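Local coordinates for Galactose/lactose metabolism regulatory protein GAL80 (Saccharomyces cerevisiae, PDB 3BTV), which represses the lactose and galactose metabolic genes of yeast by binding the activator GAL4 and blocking its transcriptional activation when no inducing sugar is present, at residues G24-N29 with I95-A100; A54-K59 with P79-F84; E104-L109 with E136-A141. The protein carries 1 engineered substitution. One frame throughout, in Å; residues are numbered along the deposited sequence.

All three contacts lie in the Rossmann-fold part of the chain. Contact 1 joins the ends of two central parallel strands, contact 2 adds the next strand outward with the helix that covers it, and contact 3 pairs two helices packed along the sheet. Contacts 1 and 2 have centres about 11 Å apart and use neighbouring strands of one sheet, 21-26 and 50-56: Phe25 O lies 3.0 Å from Tyr56 N, a probable hydrogen bond. Contact 3 lies about 14 Å from contact 1 and about 17 Å from contact 2, centre to centre. Leu109 ties them together, its CD1 meeting Ile95 CD1 at 4.1 Å and Leu81 CD1 at 3.9 Å.

Contact 1. Residues G24-N29 with I95-A100; sequences GFVGLN and IAIQVA
Val26 closes strand 21-26 beside Ile95, the last residue of strand 92-95, in a parallel bridge, and one backbone bond marks the end of the pairing. Ala96 N donates to Val26 O at 2.8 Å; the bond is nearly straight (167° at the hydrogen) and arrives almost along the C=O axis. The side chains of Val26 and Ile95 lie on the same face of the sheet and touch only loosely, and Ile95 continues onto Val106 and Leu109 of helix 102-112. Val26 holds CG1 anti to its backbone N, and this branch meets Ile97 CG2 at 3.8 Å, the two side chains crossing obliquely. Ile97 has CG1 in the crowded position between its own N and carbonyl carbon (chi1 54°), which leaves CG2 anti to the carbonyl carbon and turned to Val26. Phe25 lies on the other face, where its CE1 comes within 3.8 Å of Ala96 CB at an oblique angle to the ring. Beyond the bridge the chain turns at Gly27, whose CA makes a C-H···O contact with Ala96 O at 3.6 Å. Its positive phi of 112° calls for glycine, and a CB there would collide with that same oxygen. Adjacent parallel strands ending together, with a glycine-containing turn after the first, are characteristic of the Rossmann fold, where, in nucleotide-binding relatives, the dinucleotide binds at the C-terminal ends of these strands.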
# COMPACT_ATOMS: atom_id res chain seq x y z
N GLY B 24 -15.95 -34.30 20.84
CA GLY B 24 -14.68 -34.75 21.39
C GLY B 24 -13.61 -33.68 21.20
O GLY B 24 -13.41 -33.18 20.09
N PHE B 25 -12.90 -33.36 22.27
CA PHE B 25 -12.00 -32.22 22.25
C PHE B 25 -10.53 -32.55 22.52
O PHE B 25 -10.19 -33.18 23.53
CB PHE B 25 -12.48 -31.18 23.26
CG PHE B 25 -12.40 -29.79 22.76
CD1 PHE B 25 -11.20 -29.10 22.78
CD2 PHE B 25 -13.51 -29.16 22.24
CE1 PHE B 25 -11.11 -27.82 22.31
CE2 PHE B 25 -13.44 -27.88 21.76
CZ PHE B 25 -12.24 -27.20 21.80
N VAL B 26 -9.67 -32.13 21.60
CA VAL B 26 -8.23 -32.19 21.81
C VAL B 26 -7.68 -30.78 21.98
O VAL B 26 -7.71 -29.98 21.04
CB VAL B 26 -7.51 -32.83 20.62
CG1 VAL B 26 -6.02 -32.95 20.91
CG2 VAL B 26 -8.09 -34.20 20.31
N GLY B 27 -7.19 -30.47 23.17
CA GLY B 27 -6.54 -29.18 23.40
C GLY B 27 -7.33 -28.29 24.33
O GLY B 27 -7.04 -27.09 24.45
N LEU B 28 -8.33 -28.86 24.99
CA LEU B 28 -9.11 -28.12 25.97
C LEU B 28 -8.53 -28.30 27.37
O LEU B 28 -8.40 -29.42 27.85
CB LEU B 28 -10.57 -28.58 25.96
CG LEU B 28 -11.39 -27.96 27.09
CD1 LEU B 28 -11.28 -26.44 27.05
CD2 LEU B 28 -12.84 -28.42 26.99
N ASN B 29 -8.20 -27.19 28.02
CA ASN B 29 -7.63 -27.24 29.36
C ASN B 29 -8.21 -26.14 30.23
O ASN B 29 -7.99 -24.96 29.98
CB ASN B 29 -6.12 -27.12 29.30
CG ASN B 29 -5.47 -27.25 30.66
OD1 ASN B 29 -6.13 -27.15 31.70
ND2 ASN B 29 -4.16 -27.48 30.67
N ILE B 95 -9.98 -29.99 17.06
CA ILE B 95 -8.55 -29.94 17.35
C ILE B 95 -8.14 -28.50 17.63
O ILE B 95 -8.14 -27.66 16.73
CB ILE B 95 -7.71 -30.50 16.19
CG1 ILE B 95 -7.70 -32.02 16.22
CG2 ILE B 95 -6.28 -30.01 16.30
CD1 ILE B 95 -8.96 -32.65 15.70
N ALA B 96 -7.80 -28.22 18.89
CA ALA B 96 -7.37 -26.87 19.27
C ALA B 96 -6.00 -26.92 19.95
O ALA B 96 -5.84 -26.53 21.11
CB ALA B 96 -8.40 -26.21 20.17
N ILE B 97 -5.02 -27.42 19.20
CA ILE B 97 -3.65 -27.51 19.67
C ILE B 97 -2.78 -26.68 18.74
O ILE B 97 -3.27 -26.19 17.72
CB ILE B 97 -3.15 -28.96 19.62
CG1 ILE B 97 -3.35 -29.53 18.21
CG2 ILE B 97 -3.89 -29.82 20.64
CD1 ILE B 97 -2.80 -30.93 18.04
N GLN B 98 -1.51 -26.53 19.07
CA GLN B 98 -0.61 -25.72 18.25
C GLN B 98 -0.52 -26.27 16.83
O GLN B 98 -0.50 -27.49 16.63
CB GLN B 98 0.78 -25.67 18.88
CG GLN B 98 1.41 -27.03 19.06
CD GLN B 98 2.86 -26.95 19.49
OE1 GLN B 98 3.58 -27.94 19.46
NE2 GLN B 98 3.28 -25.75 19.88
N VAL B 99 -0.48 -25.38 15.85
CA VAL B 99 -0.43 -25.78 14.45
C VAL B 99 0.67 -26.81 14.20
O VAL B 99 0.47 -27.77 13.47
CB VAL B 99 -0.26 -24.56 13.53
CG1 VAL B 99 -0.19 -24.99 12.07
CG2 VAL B 99 -1.40 -23.56 13.74
N ALA B 100 1.82 -26.62 14.83
CA ALA B 100 2.94 -27.55 14.63
C ALA B 100 2.61 -29.00 14.98
O ALA B 100 3.33 -29.91 14.56
CB ALA B 100 4.18 -27.08 15.40

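Contact 2. Residues A54-K59 with P79-F84; sequences ALYSPK and PTLESF
Tyr56 and Phe84 both carry CG anti to the backbone N (chi1 166° and -180°), so that the two rings extend into the same interface. Leu81 does likewise (chi1 -174°), laying its side chain across that of Tyr56 at about a right angle. The closest approach of side chains is Tyr56 CB over one face of the Phe84 ring, 3.4 Å from CD1. That ring also reaches back along strand 50-56: Phe84 CE1 lies 3.8 Å from Ala54 CB, and Leu55 N sits at its edge. The Tyr56 ring in turn covers the start of helix 81-86. Leu81 CA stands over one of its faces, 4.0 Å above the plane and offset toward the rim, while Pro79 O lies in plane at the ring edge, 3.6 Å from Tyr56 CE1. On the other side of the ring from CE1, Tyr56 CE2 touches Leu81 CD1 at 3.9 Å. Thr80 is the N-cap residue, and its carbonyl oxygen accepts two bonds, one from Phe84 N at 3.1 Å and one from Ser83 OG at 2.7 Å, the hydroxyl approaching from above the carbonyl plane. An alanine in place of Tyr56 would remove the ring that covers Leu81 and the first helical turn, and would probably loosen the helix against the strand. Strand and helix thus meet through apolar and aromatic surfaces, while the two bonds to Thr80 O order the helix start itself.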
# COMPACT_ATOMS: atom_id res chain seq x y z
N ALA B 54 -16.34 -36.35 25.13
CA ALA B 54 -15.00 -36.92 25.12
C ALA B 54 -13.94 -35.83 25.22
O ALA B 54 -14.19 -34.68 24.88
CB ALA B 54 -14.79 -37.74 23.86
N LEU B 55 -12.76 -36.21 25.70
CA LEU B 55 -11.68 -35.25 25.91
C LEU B 55 -10.37 -36.01 25.89
O LEU B 55 -10.28 -37.10 26.45
CB LEU B 55 -11.86 -34.57 27.27
CG LEU B 55 -11.63 -33.07 27.39
CD1 LEU B 55 -12.70 -32.32 26.63
CD2 LEU B 55 -11.62 -32.65 28.85
N TYR B 56 -9.34 -35.44 25.26
CA TYR B 56 -8.04 -36.11 25.25
C TYR B 56 -6.85 -35.17 25.29
O TYR B 56 -6.87 -34.09 24.71
CB TYR B 56 -7.89 -37.03 24.04
CG TYR B 56 -6.46 -37.47 23.81
CD1 TYR B 56 -5.91 -38.53 24.52
CD2 TYR B 56 -5.65 -36.80 22.89
CE1 TYR B 56 -4.59 -38.92 24.32
CE2 TYR B 56 -4.33 -37.19 22.69
CZ TYR B 56 -3.81 -38.25 23.41
OH TYR B 56 -2.51 -38.64 23.21
N SER B 57 -5.81 -35.60 25.99
CA SER B 57 -4.52 -34.93 25.96
C SER B 57 -3.46 -35.92 26.44
O SER B 57 -3.79 -36.93 27.07
CB SER B 57 -4.53 -33.67 26.83
OG SER B 57 -4.70 -33.98 28.20
N PRO B 58 -2.19 -35.65 26.13
CA PRO B 58 -1.11 -36.53 26.58
C PRO B 58 -1.21 -36.80 28.07
O PRO B 58 -1.38 -37.95 28.48
CB PRO B 58 0.15 -35.72 26.26
CG PRO B 58 -0.25 -34.84 25.13
CD PRO B 58 -1.68 -34.49 25.38
N LYS B 59 -1.12 -35.74 28.88
CA LYS B 59 -1.30 -35.87 30.32
C LYS B 59 -2.76 -36.10 30.66
O LYS B 59 -3.53 -35.16 30.87
CB LYS B 59 -0.77 -34.62 31.05
CG LYS B 59 0.75 -34.60 31.24
CD LYS B 59 1.20 -35.65 32.25
CE LYS B 59 2.71 -35.63 32.45
NZ LYS B 59 3.20 -34.32 32.98
N PRO B 79 -7.46 -42.29 27.33
CA PRO B 79 -6.05 -42.50 27.66
C PRO B 79 -5.15 -42.31 26.45
O PRO B 79 -4.07 -41.72 26.56
CB PRO B 79 -6.00 -43.99 28.07
CG PRO B 79 -7.44 -44.47 28.06
CD PRO B 79 -8.17 -43.56 27.15
N THR B 80 -5.59 -42.81 25.30
CA THR B 80 -4.79 -42.76 24.08
C THR B 80 -5.54 -42.01 23.00
O THR B 80 -6.76 -41.86 23.06
CB THR B 80 -4.49 -44.18 23.56
OG1 THR B 80 -5.71 -44.82 23.18
CG2 THR B 80 -3.80 -45.00 24.63
N LEU B 81 -4.80 -41.53 22.00
CA LEU B 81 -5.43 -40.89 20.86
C LEU B 81 -6.30 -41.93 20.15
O LEU B 81 -7.37 -41.62 19.62
CB LEU B 81 -4.38 -40.33 19.90
CG LEU B 81 -4.89 -39.50 18.72
CD1 LEU B 81 -5.68 -38.30 19.20
CD2 LEU B 81 -3.73 -39.06 17.82
N GLU B 82 -5.82 -43.17 20.14
CA GLU B 82 -6.52 -44.27 19.49
C GLU B 82 -7.90 -44.51 20.09
O GLU B 82 -8.90 -44.57 19.38
CB GLU B 82 -5.69 -45.55 19.57
CG GLU B 82 -6.45 -46.78 19.12
CD GLU B 82 -5.54 -47.98 18.94
OE1 GLU B 82 -4.31 -47.78 18.87
OE2 GLU B 82 -6.06 -49.11 18.87
N SER B 83 -7.95 -44.67 21.41
CA SER B 83 -9.22 -44.83 22.11
C SER B 83 -10.12 -43.63 21.83
O SER B 83 -11.28 -43.79 21.43
CB SER B 83 -8.98 -44.99 23.61
OG SER B 83 -8.17 -43.94 24.11
N PHE B 84 -9.59 -42.43 22.03
CA PHE B 84 -10.33 -41.20 21.75
C PHE B 84 -10.97 -41.22 20.36
O PHE B 84 -12.18 -41.06 20.23
CB PHE B 84 -9.40 -39.98 21.90
CG PHE B 84 -10.08 -38.65 21.64
CD1 PHE B 84 -10.81 -38.02 22.64
CD2 PHE B 84 -9.97 -38.04 20.40
CE1 PHE B 84 -11.43 -36.80 22.40
CE2 PHE B 84 -10.58 -36.80 20.15
CZ PHE B 84 -11.31 -36.18 21.16

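Contact 3. Residues E104-L109 with E136-A141; sequences EVVMPL and ESIYKA
Helices 102-112 and 132-143 lie next to each other in the Rossmann fold, each leading from one parallel strand to the next, and run nearly side by side: the axes of the two short segments approach to 10.0 Å and cross at 23°. Glu136, which opens the second segment, is directed to helix 405-424, where it makes a long, weak ion pair with Arg413. At Ser137 the contact begins: its carbonyl oxygen, already bonded to Ala141 N one turn on, has the methyl CE of Met107 3.6 Å away. Ile138 follows with the largest share on this side. Ile138 CG2, anti to the backbone N, meets Val106 CG1 at 4.1 Å, the two side chains crossing at about a right angle. The other branch, CG1, is anti to the carbonyl carbon and comes to 4.0 Å from Met107 SD, which also approaches Ile138 CA. Tyr139 turns from this interface to pack on Leu405, Met406 and Leu409 of helix 405-424. At Ala141 the small methyl group points toward the neighbouring helix and takes the end of the Met107 chain. That chain is bent at chi2 (-50°) and chi3 (-83°), which carries sulfur and methyl across to the second helix although the first bond of the side chain runs beside it. The bend leaves Met107 CE 3.7 Å from Ala141 CB.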
# COMPACT_ATOMS: atom_id res chain seq x y z
N GLU B 104 0.77 -34.31 12.97
CA GLU B 104 1.11 -35.52 13.73
C GLU B 104 -0.09 -36.08 14.48
O GLU B 104 -0.18 -37.28 14.70
CB GLU B 104 2.27 -35.28 14.70
CG GLU B 104 1.87 -34.60 16.00
CD GLU B 104 3.06 -34.11 16.80
OE1 GLU B 104 4.04 -33.63 16.19
OE2 GLU B 104 3.01 -34.19 18.05
N VAL B 105 -1.02 -35.21 14.86
CA VAL B 105 -2.20 -35.65 15.59
C VAL B 105 -3.35 -36.03 14.66
O VAL B 105 -3.95 -37.10 14.81
CB VAL B 105 -2.72 -34.56 16.55
CG1 VAL B 105 -4.00 -35.03 17.21
CG2 VAL B 105 -1.66 -34.25 17.60
N VAL B 106 -3.66 -35.16 13.70
CA VAL B 106 -4.84 -35.36 12.86
C VAL B 106 -4.74 -36.59 11.94
O VAL B 106 -5.73 -37.29 11.74
CB VAL B 106 -5.15 -34.10 12.03
CG1 VAL B 106 -6.29 -34.36 11.05
CG2 VAL B 106 -5.51 -32.94 12.95
N MET B 107 -3.56 -36.86 11.40
CA MET B 107 -3.40 -38.00 10.49
C MET B 107 -3.78 -39.34 11.12
O MET B 107 -4.64 -40.04 10.59
CB MET B 107 -2.00 -38.04 9.86
CG MET B 107 -1.69 -36.84 8.97
SD MET B 107 -2.96 -36.46 7.74
CE MET B 107 -2.52 -37.59 6.42
N PRO B 108 -3.14 -39.69 12.26
CA PRO B 108 -3.48 -40.93 12.97
C PRO B 108 -4.91 -40.89 13.48
O PRO B 108 -5.61 -41.90 13.43
CB PRO B 108 -2.50 -40.93 14.15
CG PRO B 108 -1.40 -39.99 13.75
CD PRO B 108 -2.05 -38.95 12.91
N LEU B 109 -5.33 -39.73 13.96
CA LEU B 109 -6.69 -39.56 14.47
C LEU B 109 -7.72 -39.91 13.39
O LEU B 109 -8.66 -40.65 13.65
CB LEU B 109 -6.89 -38.11 14.95
CG LEU B 109 -8.19 -37.75 15.68
CD1 LEU B 109 -7.97 -36.56 16.60
CD2 LEU B 109 -9.32 -37.47 14.70
N GLU B 136 -2.37 -30.27 2.21
CA GLU B 136 -2.92 -31.17 1.20
C GLU B 136 -3.07 -32.60 1.69
O GLU B 136 -4.08 -33.26 1.41
CB GLU B 136 -2.10 -31.10 -0.09
CG GLU B 136 -2.57 -29.96 -0.97
CD GLU B 136 -1.56 -29.56 -2.03
OE1 GLU B 136 -0.48 -30.18 -2.09
OE2 GLU B 136 -1.87 -28.61 -2.80
N SER B 137 -2.10 -33.09 2.47
CA SER B 137 -2.21 -34.43 3.03
C SER B 137 -3.39 -34.54 3.97
O SER B 137 -4.13 -35.52 3.94
CB SER B 137 -0.94 -34.83 3.80
OG SER B 137 0.13 -35.06 2.91
N ILE B 138 -3.55 -33.52 4.81
CA ILE B 138 -4.63 -33.50 5.77
C ILE B 138 -5.97 -33.42 5.04
O ILE B 138 -6.92 -34.13 5.39
CB ILE B 138 -4.51 -32.31 6.75
CG1 ILE B 138 -3.26 -32.48 7.62
CG2 ILE B 138 -5.76 -32.21 7.62
CD1 ILE B 138 -2.92 -31.27 8.46
N TYR B 139 -6.05 -32.55 4.04
CA TYR B 139 -7.30 -32.43 3.29
C TYR B 139 -7.64 -33.77 2.68
O TYR B 139 -8.73 -34.30 2.88
CB TYR B 139 -7.24 -31.36 2.19
CG TYR B 139 -8.59 -31.26 1.49
CD1 TYR B 139 -9.64 -30.58 2.09
CD2 TYR B 139 -8.82 -31.90 0.28
CE1 TYR B 139 -10.89 -30.51 1.48
CE2 TYR B 139 -10.06 -31.83 -0.34
CZ TYR B 139 -11.09 -31.15 0.27
OH TYR B 139 -12.33 -31.08 -0.33
N LYS B 140 -6.68 -34.34 1.96
CA LYS B 140 -6.86 -35.64 1.32
C LYS B 140 -7.35 -36.69 2.32
O LYS B 140 -8.34 -37.37 2.07
CB LYS B 140 -5.57 -36.08 0.64
CG LYS B 140 -5.75 -37.23 -0.36
CD LYS B 140 -4.42 -37.88 -0.71
CE LYS B 140 -3.34 -36.83 -0.99
NZ LYS B 140 -3.67 -35.93 -2.13
N ALA B 141 -6.68 -36.81 3.46
CA ALA B 141 -7.09 -37.78 4.47
C ALA B 141 -8.50 -37.49 5.02
O ALA B 141 -9.27 -38.41 5.28
CB ALA B 141 -6.07 -37.86 5.60